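PDB 3FBU: acetyltransferase, GNAT family from Bacillus anthracis str. Sterne, which binds coenzyme A and, as a member of the GNAT family, probably transfers the acetyl group of acetyl-CoA to an acceptor that remains unidentified. Local coordinates for residues P130-R133 with V134-I138; C149-G153 with N154-D158. All blocks are in the same frame, centred on the assembly; numbering follows the deposited sequence.

Contact 1. Residues P130-R133 with V134-I138. With COA (coenzyme A), chain C.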
loop_
_atom_site.group_PDB
_atom_site.type_symbol
_atom_site.label_atom_id
_atom_site.label_comp_id
_atom_site.label_asym_id
_atom_site.label_seq_id
_atom_site.Cartn_x
_atom_site.Cartn_y
_atom_site.Cartn_z
ATOM N N PRO A 130 0.111 2.134 -6.017
ATOM C CA PRO A 130 0.863 3.373 -5.819
ATOM C C PRO A 130 1.297 4.040 -7.115
ATOM O O PRO A 130 1.413 5.260 -7.161
ATOM C CB PRO A 130 2.099 2.940 -5.031
ATOM C CG PRO A 130 2.026 1.554 -4.858
ATOM C CD PRO A 130 0.824 0.971 -5.465
ATOM N N SER A 131 1.522 3.235 -8.160
ATOM C CA SER A 131 1.949 3.791 -9.445
ATOM C C SER A 131 0.845 4.634 -10.070
ATOM O O SER A 131 1.081 5.787 -10.446
ATOM C CB SER A 131 2.406 2.699 -10.409
ATOM O OG SER A 131 3.121 3.306 -11.486
ATOM N N TYR A 132 -0.380 4.109 -10.160
ATOM C CA TYR A 132 -1.419 4.931 -10.764
ATOM C C TYR A 132 -1.848 6.064 -9.855
ATOM O O TYR A 132 -2.291 7.093 -10.356
ATOM C CB TYR A 132 -2.561 4.123 -11.378
ATOM C CG TYR A 132 -3.518 3.490 -10.418
ATOM C CD1 TYR A 132 -4.482 4.261 -9.781
ATOM C CD2 TYR A 132 -3.511 2.118 -10.194
ATOM C CE1 TYR A 132 -5.399 3.682 -8.923
ATOM C CE2 TYR A 132 -4.423 1.537 -9.334
ATOM C CZ TYR A 132 -5.368 2.338 -8.714
ATOM O OH TYR A 132 -6.288 1.801 -7.832
ATOM N N ARG A 133 -1.613 5.939 -8.536
ATOM C CA ARG A 133 -1.838 7.080 -7.670
ATOM C C ARG A 133 -0.875 8.222 -7.948
ATOM O O ARG A 133 -1.283 9.371 -7.948
ATOM C CB ARG A 133 -1.865 6.678 -6.197
ATOM C CG ARG A 133 -3.206 6.072 -5.785
ATOM C CD ARG A 133 -4.339 7.120 -5.843
ATOM N NE ARG A 133 -4.060 8.289 -5.008
ATOM C CZ ARG A 133 -4.397 9.555 -5.268
ATOM N NH1 ARG A 133 -4.982 9.904 -6.400
ATOM N NH2 ARG A 133 -4.094 10.509 -4.395
ATOM N N VAL A 134 0.387 7.929 -8.229
ATOM C CA VAL A 134 1.291 8.994 -8.660
ATOM C C VAL A 134 0.747 9.669 -9.930
ATOM O O VAL A 134 0.709 10.899 -10.043
ATOM C CB VAL A 134 2.688 8.475 -8.898
ATOM C CG1 VAL A 134 3.558 9.593 -9.508
ATOM C CG2 VAL A 134 3.287 7.947 -7.611
ATOM N N MET A 135 0.300 8.857 -10.884
ATOM C CA MET A 135 -0.203 9.398 -12.151
ATOM C C MET A 135 -1.344 10.383 -11.906
ATOM O O MET A 135 -1.360 11.489 -12.462
ATOM C CB MET A 135 -0.660 8.266 -13.088
ATOM C CG MET A 135 0.483 7.324 -13.535
ATOM S SD MET A 135 -0.056 5.840 -14.457
ATOM C CE MET A 135 1.478 4.970 -14.289
ATOM N N GLU A 136 -2.266 9.997 -11.041
ATOM C CA GLU A 136 -3.413 10.842 -10.737
ATOM C C GLU A 136 -2.991 12.123 -10.014
ATOM O O GLU A 136 -3.427 13.215 -10.375
ATOM C CB GLU A 136 -4.405 10.056 -9.874
ATOM C CG GLU A 136 -5.057 8.883 -10.654
ATOM C CD GLU A 136 -6.044 8.048 -9.859
ATOM O OE1 GLU A 136 -6.027 8.075 -8.596
ATOM O OE2 GLU A 136 -6.785 7.287 -10.537
ATOM N N LYS A 137 -2.126 11.978 -9.030
ATOM C CA LYS A 137 -1.665 13.105 -8.206
ATOM C C LYS A 137 -1.002 14.193 -9.036
ATOM O O LYS A 137 -1.109 15.403 -8.726
ATOM C CB LYS A 137 -0.674 12.610 -7.142
ATOM C CG LYS A 137 -1.296 11.725 -6.060
ATOM C CD LYS A 137 -0.249 10.915 -5.304
ATOM C CE LYS A 137 0.646 11.770 -4.368
ATOM N NZ LYS A 137 -0.097 12.814 -3.635
ATOM N N ILE A 138 -0.290 13.802 -10.094
ATOM C CA ILE A 138 0.414 14.769 -10.905
ATOM C C ILE A 138 -0.430 15.307 -12.073
ATOM O O ILE A 138 0.051 16.105 -12.874
ATOM C CB ILE A 138 1.808 14.199 -11.399
ATOM C CG1 ILE A 138 1.633 13.051 -12.397
ATOM C CG2 ILE A 138 2.689 13.825 -10.193
ATOM C CD1 ILE A 138 2.932 12.389 -12.805
HETATM N N1A COA C . -2.705 1.105 -1.656
HETATM C C2A COA C . -3.270 2.319 -1.951
HETATM N N3A COA C . -2.489 3.441 -2.033
HETATM C C4A COA C . -1.149 3.328 -1.828
HETATM C C5A COA C . -0.558 2.111 -1.533
HETATM C C6A COA C . -1.353 0.969 -1.463
HETATM N N6A COA C . -0.821 -0.228 -1.210
HETATM N N7A COA C . 0.757 2.319 -1.385
HETATM C C8A COA C . 1.021 3.628 -1.564
HETATM N N9A COA C . -0.162 4.268 -1.834
HETATM C C1B COA C . -0.383 5.661 -2.244
HETATM C C2B COA C . 0.155 6.681 -1.239
HETATM O O2B COA C . -0.755 6.914 -0.171
HETATM C C3B COA C . 0.331 7.871 -2.158
HETATM O O3B COA C . -0.902 8.546 -2.344
HETATM P P3B COA C . -1.388 9.797 -1.437
HETATM O O7A COA C . -2.548 10.490 -2.075
HETATM O O8A COA C . -1.733 9.254 -0.075
HETATM O O9A COA C . -0.210 10.743 -1.355
HETATM C C4B COA C . 0.773 7.239 -3.487
HETATM O O4B COA C . 0.286 5.924 -3.471
HETATM C C5B COA C . 2.287 7.195 -3.653
HETATM O O5B COA C . 2.727 8.527 -3.835
HETATM P P1A COA C . 4.254 8.927 -3.572
HETATM O O1A COA C . 4.501 8.985 -2.074
HETATM O O2A COA C . 4.556 10.194 -4.270
HETATM O O3A COA C . 5.030 7.714 -4.284
HETATM P P2A COA C . 6.355 6.971 -3.741
HETATM O O4A COA C . 7.428 8.002 -3.487
HETATM O O5A COA C . 5.973 6.094 -2.544
HETATM O O6A COA C . 6.709 6.046 -5.019
HETATM C CBP COA C . 6.387 4.309 -6.625
HETATM C CCP COA C . 5.711 5.400 -5.795
HETATM C CDP COA C . 7.525 5.013 -7.386
HETATM C CEP COA C . 5.276 3.778 -7.533
HETATM C CAP COA C . 6.933 3.196 -5.691
HETATM O OAP COA C . 5.879 2.499 -5.045
HETATM C C9P COA C . 7.733 2.159 -6.420
HETATM O O9P COA C . 9.034 2.422 -6.775
HETATM N N8P COA C . 7.155 1.017 -6.805
HETATM C C7P COA C . 7.942 -0.084 -7.358
HETATM C C6P COA C . 8.375 0.152 -8.795
HETATM C C5P COA C . 7.175 0.305 -9.728
HETATM O O5P COA C . 6.245 -0.532 -9.775
HETATM N N4P COA C . 7.211 1.363 -10.511
HETATM C C3P COA C . 6.075 1.723 -11.370
HETATM C C2P COA C . 6.011 0.960 -12.674
HETATM S S1P COA C . 4.693 1.621 -13.740
#
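Successive i to i+4 backbone hydrogen bonds, running from Val-134 N to Pro-130 O through Lys-137 N to Arg-133 O, wind residues 130-137 into one regular helix. From it Arg-133 and Glu-136 meet in a salt bridge, NH1 to OE1 at 3.0 Å, nearly straight at 165°. Glu-136 OE1 offers its anti lone pair and lies in the guanidinium plane, while the carboxylate itself is turned 61° from that plane. Bends at chi2 and chi3 fold the arginine back to this position. Its other terminal nitrogen, NH2, donates to O7A, an oxygen of the coenzyme A 3'-phosphate, at 2.8 Å, also at the guanidinium edge, so two anions fix the rotation of the group. Over one guanidinium face passes Lys-137 CG, 3.5 Å from Arg-133 NH2. In this GNAT domain, helix 129-137 borders the coenzyme A pocket: Lys-137 NZ donates to O9A of the same phosphate at 3.1 Å, and a phosphate suits both long basic chains. At the other end of the cofactor, Ser-131 OG approaches S1P at 3.2 Å and is hydrogen-bonded to Trp-88. The short serine side chain lets the thiol end of the cofactor come close to the helix. Glu-136 OE2 is hydrogen-bonded to the hydroxyl of Tyr-162, while the buried Met-135 lays its flexible thioether along the helix, with CE 3.7 Å from Ser-131 OG and contacts to strand 119-124.

Contact 2. Residues C149-G153 with N154-D158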
loop_
_atom_site.group_PDB
_atom_site.type_symbol
_atom_site.label_atom_id
_atom_site.label_comp_id
_atom_site.label_asym_id
_atom_site.label_seq_id
_atom_site.Cartn_x
_atom_site.Cartn_y
_atom_site.Cartn_z
ATOM N N CYS A 149 -2.981 -7.599 -22.391
ATOM C CA CYS A 149 -2.262 -7.101 -23.532
ATOM C C CYS A 149 -0.762 -7.299 -23.427
ATOM O O CYS A 149 -0.077 -7.238 -24.429
ATOM C CB CYS A 149 -2.568 -5.616 -23.730
ATOM S SG CYS A 149 -2.136 -4.546 -22.353
ATOM N N ILE A 150 -0.253 -7.514 -22.211
ATOM C CA ILE A 150 1.190 -7.535 -21.967
ATOM C C ILE A 150 1.670 -8.957 -21.681
ATOM O O ILE A 150 1.164 -9.588 -20.746
ATOM C CB ILE A 150 1.566 -6.646 -20.751
ATOM C CG1 ILE A 150 1.383 -5.182 -21.100
ATOM C CG2 ILE A 150 3.028 -6.863 -20.332
ATOM C CD1 ILE A 150 1.903 -4.287 -20.078
ATOM N N PRO A 151 2.650 -9.455 -22.468
ATOM C CA PRO A 151 3.169 -10.789 -22.205
ATOM C C PRO A 151 4.289 -10.669 -21.160
ATOM O O PRO A 151 5.261 -9.897 -21.332
ATOM C CB PRO A 151 3.685 -11.243 -23.559
ATOM C CG PRO A 151 4.075 -9.946 -24.267
ATOM C CD PRO A 151 3.371 -8.810 -23.577
ATOM N N HIS A 152 4.087 -11.367 -20.056
ATOM C CA HIS A 152 5.014 -11.386 -18.933
ATOM C C HIS A 152 5.217 -12.871 -18.639
ATOM O O HIS A 152 4.341 -13.520 -18.083
ATOM C CB HIS A 152 4.408 -10.604 -17.753
ATOM C CG HIS A 152 4.887 -11.044 -16.403
ATOM N ND1 HIS A 152 6.091 -10.636 -15.868
ATOM C CD2 HIS A 152 4.313 -11.847 -15.473
ATOM C CE1 HIS A 152 6.245 -11.180 -14.673
ATOM N NE2 HIS A 152 5.179 -11.916 -14.407
ATOM N N GLY A 153 6.373 -13.390 -19.054
ATOM C CA GLY A 153 6.602 -14.809 -19.150
ATOM C C GLY A 153 5.641 -15.321 -20.212
ATOM O O GLY A 153 5.488 -14.725 -21.313
ATOM N N ASN A 154 4.965 -16.398 -19.856
ATOM C CA ASN A 154 3.816 -16.874 -20.584
ATOM C C ASN A 154 2.517 -16.493 -19.866
ATOM O O ASN A 154 1.542 -17.244 -19.881
ATOM C CB ASN A 154 3.914 -18.383 -20.781
ATOM C CG ASN A 154 4.987 -18.776 -21.769
ATOM O OD1 ASN A 154 5.386 -17.969 -22.629
ATOM N ND2 ASN A 154 5.474 -20.023 -21.657
ATOM N N GLU A 155 2.495 -15.310 -19.257
ATOM C CA GLU A 155 1.261 -14.765 -18.711
ATOM C C GLU A 155 0.951 -13.431 -19.408
ATOM O O GLU A 155 1.867 -12.811 -19.950
ATOM C CB GLU A 155 1.382 -14.594 -17.191
ATOM C CG GLU A 155 1.379 -15.923 -16.415
ATOM C CD GLU A 155 0.001 -16.562 -16.308
ATOM O OE1 GLU A 155 -1.021 -15.859 -16.514
ATOM O OE2 GLU A 155 -0.056 -17.772 -16.006
ATOM N N TRP A 156 -0.337 -13.043 -19.388
ATOM C CA TRP A 156 -0.851 -11.776 -19.950
ATOM C C TRP A 156 -1.416 -10.820 -18.871
ATOM O O TRP A 156 -2.418 -11.113 -18.218
ATOM C CB TRP A 156 -1.955 -12.032 -20.992
ATOM C CG TRP A 156 -1.513 -12.810 -22.183
ATOM C CD1 TRP A 156 -1.709 -14.148 -22.395
ATOM C CD2 TRP A 156 -0.800 -12.326 -23.322
ATOM N NE1 TRP A 156 -1.169 -14.518 -23.594
ATOM C CE2 TRP A 156 -0.615 -13.422 -24.194
ATOM C CE3 TRP A 156 -0.316 -11.071 -23.709
ATOM C CZ2 TRP A 156 0.053 -13.309 -25.409
ATOM C CZ3 TRP A 156 0.348 -10.952 -24.929
ATOM C CH2 TRP A 156 0.535 -12.075 -25.759
ATOM N N TRP A 157 -0.804 -9.652 -18.745
ATOM C CA TRP A 157 -1.246 -8.653 -17.786
ATOM C C TRP A 157 -2.084 -7.570 -18.453
ATOM O O TRP A 157 -1.954 -7.349 -19.662
ATOM C CB TRP A 157 -0.049 -7.991 -17.138
ATOM C CG TRP A 157 0.648 -8.828 -16.111
ATOM C CD1 TRP A 157 0.246 -10.045 -15.608
ATOM C CD2 TRP A 157 1.848 -8.483 -15.420
ATOM N NE1 TRP A 157 1.151 -10.483 -14.665
ATOM C CE2 TRP A 157 2.142 -9.544 -14.531
ATOM C CE3 TRP A 157 2.726 -7.400 -15.492
ATOM C CZ2 TRP A 157 3.271 -9.538 -13.704
ATOM C CZ3 TRP A 157 3.848 -7.392 -14.669
ATOM C CH2 TRP A 157 4.109 -8.457 -13.787
ATOM N N ASP A 158 -2.918 -6.930 -17.637
ATOM C CA ASP A 158 -3.732 -5.780 -18.026
ATOM C C ASP A 158 -2.842 -4.540 -17.924
ATOM O O ASP A 158 -1.795 -4.572 -17.316
ATOM C CB ASP A 158 -4.952 -5.583 -17.093
ATOM C CG ASP A 158 -6.003 -6.698 -17.171
ATOM O OD1 ASP A 158 -5.964 -7.571 -18.075
ATOM O OD2 ASP A 158 -6.898 -6.691 -16.290
HETATM O O HOH W 1 2.774 -14.194 -22.570
#
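The imidazole of His-152 lies against one face of the Trp-157 indole in a face-to-face stack, its centroid 3.8 Å from that of the six-membered ring and the planes 26° apart. His-152 CG sits over that indole face, displaced toward the rim, and CB adds a CH-pi contact 4.1 Å from the six-membered-ring centroid. With CG anti to the backbone N (chi1 153°), the imidazole is carried across to the neighbouring strand. The indole of Trp-156 takes Pro-151 CB over a face, 3.6 Å from CZ3; water 1 stands above the same face, over the centre of the indole, and Ile-150 N lies at the edge. A proline ring suits this place because its CH groups pack well on an aromatic face, and at a non-hydrogen-bonded pair with Trp-156 the lack of an N-H costs no bond to the partner strand. Strands 149-152 and 155-158 form the end of a beta hairpin closed by a type II' turn from His-152 to Glu-155. Gly-153 takes the positive phi of 64° that this turn places at its second residue and that glycine accommodates readily. His-152 N donates to Glu-155 O at 2.7 Å, almost straight, and Glu-155 N returns a bond to His-152 O from above the carbonyl plane. Water 1 donates to both Gly-153 O and Glu-155 O, tying the turn to the strand. Farther along, a classic beta bulge sets Cys-149 and Ile-150 opposite Trp-157, whose carbonyl oxygen accepts from Cys-149 N at 2.9 Å and from Ile-150 N at 3.1 Å.

Contact 1 comes first along the chain, on helix 129-137, and contact 2 follows at the far end of the hairpin formed by strands 141-152 and 155-165. Their centres are about 22 Å apart and their nearest atoms about 10 Å, so they do not touch. The hairpin nevertheless connects them: strand 141-152 is the next element after the helix, and strand 155-165 runs back beside strand 119-124, with side chains that touch helix 129-137. Contact 1 is partly buried beside coenzyme A, whereas contact 2 is on the surface, with the side chain of Trp-157 about 9 Å from the cofactor. The cofactor-binding helix is thus followed by a long hairpin whose turn extends to the protein's periphery.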